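Side-chain contacts in putative primosome component (Streptococcus pyogenes serotype M3, PDB 2QGZ), which probably acts as an ATP-binding helicase loader of the primosome, a P-loop NTPase related to DnaI and the IstB-like proteins: residues A[121-126]-A[135-140]; A[164-169]-A[219-224]; A[190-195]-A[206-211]. All coordinates share one frame; numbering follows the deposited sequence.

Contact 1: A[121-126]-A[135-140]. With PO4 (phosphate ion), chain C.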
loop_
_atom_site.group_PDB
_atom_site.type_symbol
_atom_site.label_atom_id
_atom_site.label_comp_id
_atom_site.label_asym_id
_atom_site.label_seq_id
_atom_site.Cartn_x
_atom_site.Cartn_y
_atom_site.Cartn_z
ATOM N N ILE A 121 8.434 7.913 8.686
ATOM C CA ILE A 121 7.311 7.746 9.607
ATOM C C ILE A 121 7.499 6.504 10.466
ATOM O O ILE A 121 7.633 5.399 9.944
ATOM C CB ILE A 121 5.978 7.637 8.843
ATOM C CG1 ILE A 121 5.795 8.884 7.971
ATOM C CG2 ILE A 121 4.827 7.518 9.822
ATOM C CD1 ILE A 121 4.524 8.900 7.171
ATOM N N HIS A 122 7.506 6.692 11.785
ATOM C CA HIS A 122 7.688 5.582 12.721
ATOM C C HIS A 122 6.376 5.117 13.361
ATOM O O HIS A 122 5.382 5.847 13.394
ATOM C CB HIS A 122 8.649 5.979 13.854
ATOM C CG HIS A 122 9.966 6.527 13.393
ATOM N ND1 HIS A 122 10.081 7.716 12.703
ATOM C CD2 HIS A 122 11.231 6.079 13.579
ATOM C CE1 HIS A 122 11.358 7.977 12.488
ATOM N NE2 HIS A 122 12.077 7.000 13.011
ATOM N N LEU A 123 6.385 3.901 13.899
ATOM C CA LEU A 123 5.205 3.359 14.560
ATOM C C LEU A 123 4.740 4.270 15.690
ATOM O O LEU A 123 3.552 4.351 15.974
ATOM C CB LEU A 123 5.501 1.976 15.144
ATOM C CG LEU A 123 5.738 0.838 14.158
ATOM C CD1 LEU A 123 6.155 -0.392 14.940
ATOM C CD2 LEU A 123 4.469 0.587 13.332
ATOM N N SER A 124 5.682 4.934 16.348
ATOM C CA SER A 124 5.356 5.830 17.455
ATOM C C SER A 124 4.560 7.066 17.032
ATOM O O SER A 124 3.909 7.697 17.865
ATOM C CB SER A 124 6.642 6.267 18.167
ATOM O OG SER A 124 7.624 6.705 17.237
ATOM N N ASP A 125 4.605 7.409 15.746
ATOM C CA ASP A 125 3.876 8.576 15.243
ATOM C C ASP A 125 2.417 8.263 14.942
ATOM O O ASP A 125 1.651 9.167 14.613
ATOM C CB ASP A 125 4.515 9.121 13.951
ATOM C CG ASP A 125 5.944 9.607 14.154
ATOM O OD1 ASP A 125 6.193 10.396 15.104
ATOM O OD2 ASP A 125 6.818 9.205 13.350
ATOM N N ILE A 126 2.039 6.991 15.041
ATOM C CA ILE A 126 0.669 6.570 14.744
ATOM C C ILE A 126 -0.251 6.585 15.964
ATOM O O ILE A 126 0.061 5.992 16.997
ATOM C CB ILE A 126 0.649 5.136 14.145
ATOM C CG1 ILE A 126 1.552 5.066 12.912
ATOM C CG2 ILE A 126 -0.768 4.737 13.806
ATOM C CD1 ILE A 126 1.313 6.167 11.883
ATOM N N GLU A 135 -7.444 -2.104 15.866
ATOM C CA GLU A 135 -7.501 -3.260 14.979
ATOM C C GLU A 135 -6.481 -3.158 13.845
ATOM O O GLU A 135 -5.695 -4.079 13.635
ATOM C CB GLU A 135 -8.917 -3.409 14.400
ATOM C CG GLU A 135 -9.947 -3.947 15.383
ATOM C CD GLU A 135 -11.378 -3.909 14.836
ATOM O OE1 GLU A 135 -11.967 -2.805 14.747
ATOM O OE2 GLU A 135 -11.917 -4.985 14.489
ATOM N N ALA A 136 -6.483 -2.037 13.127
ATOM C CA ALA A 136 -5.549 -1.840 12.023
ATOM C C ALA A 136 -4.092 -1.875 12.496
ATOM O O ALA A 136 -3.245 -2.493 11.859
ATOM C CB ALA A 136 -5.839 -0.519 11.306
ATOM N N PHE A 137 -3.806 -1.226 13.617
ATOM C CA PHE A 137 -2.447 -1.194 14.158
ATOM C C PHE A 137 -2.036 -2.615 14.546
ATOM O O PHE A 137 -0.911 -3.048 14.319
ATOM C CB PHE A 137 -2.407 -0.283 15.376
ATOM C CG PHE A 137 -1.028 0.025 15.854
ATOM C CD1 PHE A 137 -0.197 0.866 15.121
ATOM C CD2 PHE A 137 -0.565 -0.496 17.059
ATOM C CE1 PHE A 137 1.068 1.185 15.580
ATOM C CE2 PHE A 137 0.708 -0.179 17.527
ATOM C CZ PHE A 137 1.524 0.662 16.789
ATOM N N SER A 138 -2.977 -3.338 15.128
ATOM C CA SER A 138 -2.755 -4.712 15.540
ATOM C C SER A 138 -2.353 -5.563 14.320
ATOM O O SER A 138 -1.409 -6.357 14.387
ATOM C CB SER A 138 -4.041 -5.246 16.189
ATOM O OG SER A 138 -3.961 -6.626 16.480
ATOM N N ALA A 139 -3.060 -5.388 13.204
ATOM C CA ALA A 139 -2.756 -6.149 11.990
ATOM C C ALA A 139 -1.407 -5.766 11.368
ATOM O O ALA A 139 -0.710 -6.611 10.812
ATOM C CB ALA A 139 -3.863 -5.962 10.967
ATOM N N ILE A 140 -1.049 -4.491 11.442
ATOM C CA ILE A 140 0.221 -4.041 10.900
ATOM C C ILE A 140 1.383 -4.659 11.704
ATOM O O ILE A 140 2.419 -4.997 11.140
ATOM C CB ILE A 140 0.291 -2.482 10.910
ATOM C CG1 ILE A 140 0.142 -1.964 9.488
ATOM C CG2 ILE A 140 1.585 -1.976 11.513
ATOM C CD1 ILE A 140 -1.251 -2.127 8.932
HETATM P P PO4 C . 10.210 4.829 17.003
HETATM O O1 PO4 C . 11.328 4.612 16.003
HETATM O O2 PO4 C . 8.936 4.258 16.444
HETATM O O3 PO4 C . 10.543 4.140 18.297
HETATM O O4 PO4 C . 10.053 6.311 17.265
#

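Contact 2: A[164-169]-A[219-224]. With PO4 (phosphate ion), chain B.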
loop_
_atom_site.group_PDB
_atom_site.type_symbol
_atom_site.label_atom_id
_atom_site.label_comp_id
_atom_site.label_asym_id
_atom_site.label_seq_id
_atom_site.Cartn_x
_atom_site.Cartn_y
_atom_site.Cartn_z
ATOM N N GLY A 164 -4.636 9.705 7.845
ATOM C CA GLY A 164 -3.406 8.980 8.123
ATOM C C GLY A 164 -3.365 7.519 7.681
ATOM O O GLY A 164 -2.566 6.739 8.194
ATOM N N LYS A 165 -4.203 7.131 6.725
ATOM C CA LYS A 165 -4.182 5.741 6.287
ATOM C C LYS A 165 -2.838 5.415 5.655
ATOM O O LYS A 165 -2.254 4.373 5.940
ATOM C CB LYS A 165 -5.327 5.469 5.310
ATOM C CG LYS A 165 -6.705 5.548 5.975
ATOM C CD LYS A 165 -7.821 5.127 5.034
ATOM C CE LYS A 165 -7.774 5.902 3.720
ATOM N NZ LYS A 165 -7.844 7.392 3.908
ATOM N N SER A 166 -2.339 6.322 4.818
ATOM C CA SER A 166 -1.054 6.106 4.164
ATOM C C SER A 166 0.105 6.167 5.165
ATOM O O SER A 166 1.107 5.461 5.017
ATOM C CB SER A 166 -0.848 7.135 3.036
ATOM O OG SER A 166 -0.854 8.473 3.528
ATOM N N TYR A 167 -0.029 7.003 6.186
ATOM C CA TYR A 167 1.007 7.134 7.212
ATOM C C TYR A 167 1.199 5.827 7.978
ATOM O O TYR A 167 2.332 5.389 8.208
ATOM C CB TYR A 167 0.637 8.256 8.186
ATOM C CG TYR A 167 1.073 9.634 7.732
ATOM C CD1 TYR A 167 1.067 9.984 6.384
ATOM C CD2 TYR A 167 1.465 10.597 8.654
ATOM C CE1 TYR A 167 1.442 11.259 5.967
ATOM C CE2 TYR A 167 1.836 11.878 8.249
ATOM C CZ TYR A 167 1.823 12.202 6.904
ATOM O OH TYR A 167 2.186 13.472 6.503
ATOM N N LEU A 168 0.081 5.217 8.367
ATOM C CA LEU A 168 0.076 3.950 9.096
ATOM C C LEU A 168 0.872 2.895 8.306
ATOM O O LEU A 168 1.713 2.188 8.857
ATOM C CB LEU A 168 -1.368 3.475 9.276
ATOM C CG LEU A 168 -1.764 2.424 10.315
ATOM C CD1 LEU A 168 -2.887 1.590 9.728
ATOM C CD2 LEU A 168 -0.604 1.524 10.689
ATOM N N LEU A 169 0.583 2.794 7.014
ATOM C CA LEU A 169 1.260 1.846 6.136
ATOM C C LEU A 169 2.727 2.228 5.953
ATOM O O LEU A 169 3.594 1.362 5.841
ATOM C CB LEU A 169 0.532 1.786 4.788
ATOM C CG LEU A 169 -0.418 0.605 4.544
ATOM C CD1 LEU A 169 -1.127 0.204 5.825
ATOM C CD2 LEU A 169 -1.415 0.970 3.448
ATOM N N ILE A 219 2.916 -0.887 -1.666
ATOM C CA ILE A 219 1.800 -0.140 -1.112
ATOM C C ILE A 219 1.226 0.727 -2.233
ATOM O O ILE A 219 1.926 1.587 -2.767
ATOM C CB ILE A 219 2.255 0.823 0.018
ATOM C CG1 ILE A 219 3.063 0.077 1.091
ATOM C CG2 ILE A 219 1.040 1.547 0.596
ATOM C CD1 ILE A 219 2.305 -0.981 1.837
ATOM N N LEU A 220 -0.034 0.506 -2.591
ATOM C CA LEU A 220 -0.674 1.307 -3.636
ATOM C C LEU A 220 -1.588 2.346 -2.962
ATOM O O LEU A 220 -2.745 2.058 -2.650
ATOM C CB LEU A 220 -1.488 0.399 -4.571
ATOM C CG LEU A 220 -0.664 -0.686 -5.268
ATOM C CD1 LEU A 220 -1.573 -1.599 -6.048
ATOM C CD2 LEU A 220 0.355 -0.056 -6.198
ATOM N N ASP A 221 -1.053 3.544 -2.732
ATOM C CA ASP A 221 -1.792 4.621 -2.075
ATOM C C ASP A 221 -2.965 5.176 -2.882
ATOM O O ASP A 221 -2.868 5.413 -4.081
ATOM C CB ASP A 221 -0.841 5.752 -1.684
ATOM C CG ASP A 221 -1.558 6.915 -1.024
ATOM O OD1 ASP A 221 -2.282 6.697 -0.028
ATOM O OD2 ASP A 221 -1.388 8.058 -1.499
ATOM N N ASP A 222 -4.060 5.393 -2.162
ATOM C CA ASP A 222 -5.346 5.859 -2.665
ATOM C C ASP A 222 -5.698 5.442 -4.082
ATOM O O ASP A 222 -5.754 6.243 -5.016
ATOM C CB ASP A 222 -5.538 7.378 -2.468
ATOM C CG ASP A 222 -4.774 8.208 -3.463
ATOM O OD1 ASP A 222 -5.173 9.377 -3.681
ATOM O OD2 ASP A 222 -3.772 7.703 -4.015
ATOM N N ILE A 223 -5.938 4.146 -4.214
ATOM C CA ILE A 223 -6.339 3.570 -5.472
ATOM C C ILE A 223 -7.742 4.152 -5.671
ATOM O O ILE A 223 -8.385 4.582 -4.709
ATOM C CB ILE A 223 -6.382 2.036 -5.358
ATOM C CG1 ILE A 223 -6.652 1.415 -6.725
ATOM C CG2 ILE A 223 -7.411 1.624 -4.317
ATOM C CD1 ILE A 223 -6.575 -0.093 -6.720
ATOM N N GLY A 224 -8.219 4.181 -6.909
ATOM C CA GLY A 224 -9.529 4.759 -7.150
ATOM C C GLY A 224 -9.357 6.265 -7.138
ATOM O O GLY A 224 -8.313 6.760 -6.717
HETATM P P PO4 B . -4.538 9.206 3.943
HETATM O O1 PO4 B . -4.352 8.101 2.957
HETATM O O2 PO4 B . -5.105 10.402 3.243
HETATM O O3 PO4 B . -5.494 8.768 5.023
HETATM O O4 PO4 B . -3.227 9.544 4.548
#

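Contact 3: A[190-195]-A[206-211]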
loop_
_atom_site.group_PDB
_atom_site.type_symbol
_atom_site.label_atom_id
_atom_site.label_comp_id
_atom_site.label_asym_id
_atom_site.label_seq_id
_atom_site.Cartn_x
_atom_site.Cartn_y
_atom_site.Cartn_z
ATOM N N PRO A 190 -2.827 7.341 -8.344
ATOM C CA PRO A 190 -3.300 8.348 -9.307
ATOM C C PRO A 190 -2.175 8.985 -10.142
ATOM O O PRO A 190 -2.363 9.262 -11.327
ATOM C CB PRO A 190 -4.015 9.359 -8.421
ATOM C CG PRO A 190 -4.591 8.486 -7.341
ATOM C CD PRO A 190 -3.436 7.557 -7.019
ATOM N N SER A 191 -1.011 9.206 -9.533
ATOM C CA SER A 191 0.121 9.803 -10.243
ATOM C C SER A 191 0.861 8.781 -11.095
ATOM O O SER A 191 1.375 9.110 -12.159
ATOM C CB SER A 191 1.104 10.435 -9.258
ATOM O OG SER A 191 0.475 11.463 -8.521
ATOM N N PHE A 192 0.924 7.546 -10.616
ATOM C CA PHE A 192 1.594 6.477 -11.345
ATOM C C PHE A 192 0.805 6.173 -12.619
ATOM O O PHE A 192 1.381 6.008 -13.688
ATOM C CB PHE A 192 1.668 5.229 -10.467
ATOM C CG PHE A 192 2.204 4.015 -11.166
ATOM C CD1 PHE A 192 3.570 3.846 -11.345
ATOM C CD2 PHE A 192 1.336 3.024 -11.622
ATOM C CE1 PHE A 192 4.070 2.701 -11.967
ATOM C CE2 PHE A 192 1.820 1.874 -12.248
ATOM C CZ PHE A 192 3.191 1.710 -12.419
ATOM N N ALA A 193 -0.518 6.105 -12.489
ATOM C CA ALA A 193 -1.389 5.820 -13.621
ATOM C C ALA A 193 -1.141 6.820 -14.743
ATOM O O ALA A 193 -0.867 6.431 -15.880
ATOM C CB ALA A 193 -2.854 5.874 -13.186
ATOM N N ILE A 194 -1.239 8.106 -14.413
ATOM C CA ILE A 194 -1.023 9.177 -15.379
ATOM C C ILE A 194 0.394 9.172 -15.963
ATOM O O ILE A 194 0.566 9.300 -17.174
ATOM C CB ILE A 194 -1.296 10.560 -14.738
ATOM C CG1 ILE A 194 -2.790 10.708 -14.448
ATOM C CG2 ILE A 194 -0.822 11.676 -15.661
ATOM C CD1 ILE A 194 -3.171 12.044 -13.860
ATOM N N ASP A 195 1.406 9.028 -15.112
ATOM C CA ASP A 195 2.787 9.016 -15.586
ATOM C C ASP A 195 3.110 7.802 -16.461
ATOM O O ASP A 195 3.943 7.884 -17.367
ATOM C CB ASP A 195 3.759 9.074 -14.404
ATOM C CG ASP A 195 3.699 10.403 -13.668
ATOM O OD1 ASP A 195 3.730 11.453 -14.348
ATOM O OD2 ASP A 195 3.629 10.402 -12.415
ATOM N N LYS A 206 10.080 2.856 -19.672
ATOM C CA LYS A 206 11.367 2.486 -19.082
ATOM C C LYS A 206 11.202 1.542 -17.884
ATOM O O LYS A 206 10.338 0.665 -17.898
ATOM C CB LYS A 206 12.130 3.748 -18.664
ATOM N N GLU A 207 12.033 1.722 -16.857
ATOM C CA GLU A 207 11.996 0.896 -15.646
ATOM C C GLU A 207 10.700 1.111 -14.849
ATOM O O GLU A 207 10.521 0.569 -13.755
ATOM C CB GLU A 207 13.218 1.227 -14.776
ATOM C CG GLU A 207 13.248 0.562 -13.399
ATOM C CD GLU A 207 14.437 1.004 -12.549
ATOM O OE1 GLU A 207 14.450 0.701 -11.333
ATOM O OE2 GLU A 207 15.361 1.650 -13.093
ATOM N N GLU A 208 9.796 1.895 -15.428
ATOM C CA GLU A 208 8.506 2.242 -14.831
ATOM C C GLU A 208 7.809 1.172 -13.985
ATOM O O GLU A 208 7.746 1.297 -12.763
ATOM C CB GLU A 208 7.546 2.707 -15.928
ATOM C CG GLU A 208 6.379 3.550 -15.428
ATOM C CD GLU A 208 6.813 4.938 -14.972
ATOM O OE1 GLU A 208 5.937 5.745 -14.583
ATOM O OE2 GLU A 208 8.032 5.220 -15.007
ATOM N N ILE A 209 7.278 0.129 -14.624
ATOM C CA ILE A 209 6.569 -0.908 -13.881
ATOM C C ILE A 209 7.392 -2.103 -13.396
ATOM O O ILE A 209 6.942 -2.844 -12.524
ATOM C CB ILE A 209 5.348 -1.448 -14.677
ATOM C CG1 ILE A 209 5.711 -2.733 -15.413
ATOM C CG2 ILE A 209 4.872 -0.410 -15.672
ATOM C CD1 ILE A 209 4.511 -3.438 -15.999
ATOM N N ASP A 210 8.584 -2.305 -13.947
ATOM C CA ASP A 210 9.408 -3.426 -13.510
ATOM C C ASP A 210 10.011 -3.179 -12.138
ATOM O O ASP A 210 10.275 -4.117 -11.388
ATOM C CB ASP A 210 10.532 -3.703 -14.505
ATOM C CG ASP A 210 10.185 -4.813 -15.475
ATOM O OD1 ASP A 210 9.611 -5.833 -15.031
ATOM O OD2 ASP A 210 10.502 -4.673 -16.675
ATOM N N ALA A 211 10.232 -1.913 -11.812
ATOM C CA ALA A 211 10.805 -1.562 -10.522
ATOM C C ALA A 211 9.725 -1.627 -9.455
ATOM O O ALA A 211 10.003 -1.539 -8.263
ATOM C CB ALA A 211 11.389 -0.156 -10.580
#

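Contact 1: A[121-126]-A[135-140]
Phe137 reaches from helix 131-146 to the 3-10 turn at Leu123 to Asp125 and is touched by two aliphatic side chains. Its CE1 lies 4.1 Å from CD2 of Leu123, with the carbonyl O of Leu123 close by. One bond further round the ring, CD1 of Phe137 meets CG2 of Ile126 at 4.1 Å. Both the methyl of Ile126 and the carbonyl oxygen approach the ring obliquely. A first torsion of -169° sets CG of Phe137 opposite its backbone N and sends the ring out toward the loop. One turn on, Ile140 CG2 meets the same Leu123 CD2 at 4.3 Å.

The turn is braced from within: the amide of His122 donates to OD2 of Asp125 (3.0 Å, 162° at the hydrogen), using the anti side of the carboxylate, while the backbone N of Ile126 bonds back to Leu123 O. Asp125 O is in turn held by Asn298, near the chain's C-terminal end. A phosphate ion, probably from the crystallisation liquor, sits at Ser124. With no hydrogen bond between the two segments, the loop and the helix that follows it are joined by apolar packing, and the hydrogen bonds inside the loop hold the turn in shape.

Contact 2: A[164-169]-A[219-224]
This is a buried helix-on-strand contact close to the centre of the chain, where the first turns of helix 165-179 lie against the C-terminal end of strand 217-221 in the parallel sheet. Leu169 and Ile219 supply its apolar half: Leu169 CD2 rests 3.8 Å from Ile219 CG2, and the two side chains cross at a slant. Toward the strand's end the chemistry turns polar, with CB of Ser166 3.4 Å from OD1 of Asp221. That carboxylate oxygen is hydrogen-bonded to Thr254 of the adjoining strand, which helps fix its position beside the serine.

Gly164, Lys165 and Ser166 fit a Walker A P-loop, the strand-loop-helix phosphate grip of P-loop NTPases, and a phosphate ion, probably from the crystallisation liquor, occupies it. Asp221 and Asp222 come after a run of hydrophobic residues, probably as in a Walker B motif, consistent with an ATP site here. Backbone N of Lys165 donates to phosphate O3 at 2.7 Å, and NZ returns to the same oxygen at 2.9 Å because the lysine chain bends at its third and fourth torsions (-53° and -57°). Ser166 OG, placed between its own N and carbonyl carbon (chi1 61°), bonds phosphate O4 at 2.8 Å and also pairs with Tyr118 OH. Gly162 N adds another amide. Asp221 OD1 stands 3.9 Å from phosphate O1.

Contact 3: A[190-195]-A[206-211]
The ring of Phe192 meets the carbonyl O of Glu208 at its edge, near the ring plane, with CE1 4.0 Å from that oxygen. This places the weakly positive rim of the aromatic ring toward a partly negative backbone atom. Ile209 adds an oblique apolar touch, its CG2 4.2 Å from CZ of Phe192. With CG opposite the backbone N (chi1 174°), the ring extends from its helix to residues 208-209.

Glu208 also lays its side chain back toward the helix: CG comes within 4.2 Å of Phe192 CE1, and a bend at its second torsion (71°) carries the carboxylate to Asp195, where OE1 lies 4.0 Å from CB. The carboxylates themselves stay apart, OD2 of Asp195 being 5.6 Å from OE1 of Glu208, and like charges at that spacing would probably disfavour a closer approach. Neither segment donates a hydrogen bond to the other; the join rests on packing and on the ring edge facing a carbonyl.

Helix 189-197 directly follows strand 184-188, and Ser191 OG bonds back to His188 ND1 on that strand. On the other side of the contact, residues 206-209 lead into the short, weakly bonded helix 210-213, after which the chain enters strand 217-221.

Contact 2 is the core of the set, while contacts 1 and 3 are only partly buried and lie on opposite sides of the chain's centre, with their nearest atoms about 16 Å apart. Contact 1 abuts contact 2: Ile140 on Leu168 and Leu169 joins helices 131-146 and 165-179, while Ile121 and Ile126 bring the loop onto helix 165-179 at Tyr167 and Leu168. Contact 3 touches contact 2 through Pro190, which meets Asp221 and Asp222, and it is nested in the chain between the segments of contact 2. Chemistry follows position: aromatic-aliphatic packing in contact 1, apolar packing beside a phosphate site in contact 2, and a phenylalanine edge against a backbone carbonyl, with two carboxylates near each other at the rim, in contact 3.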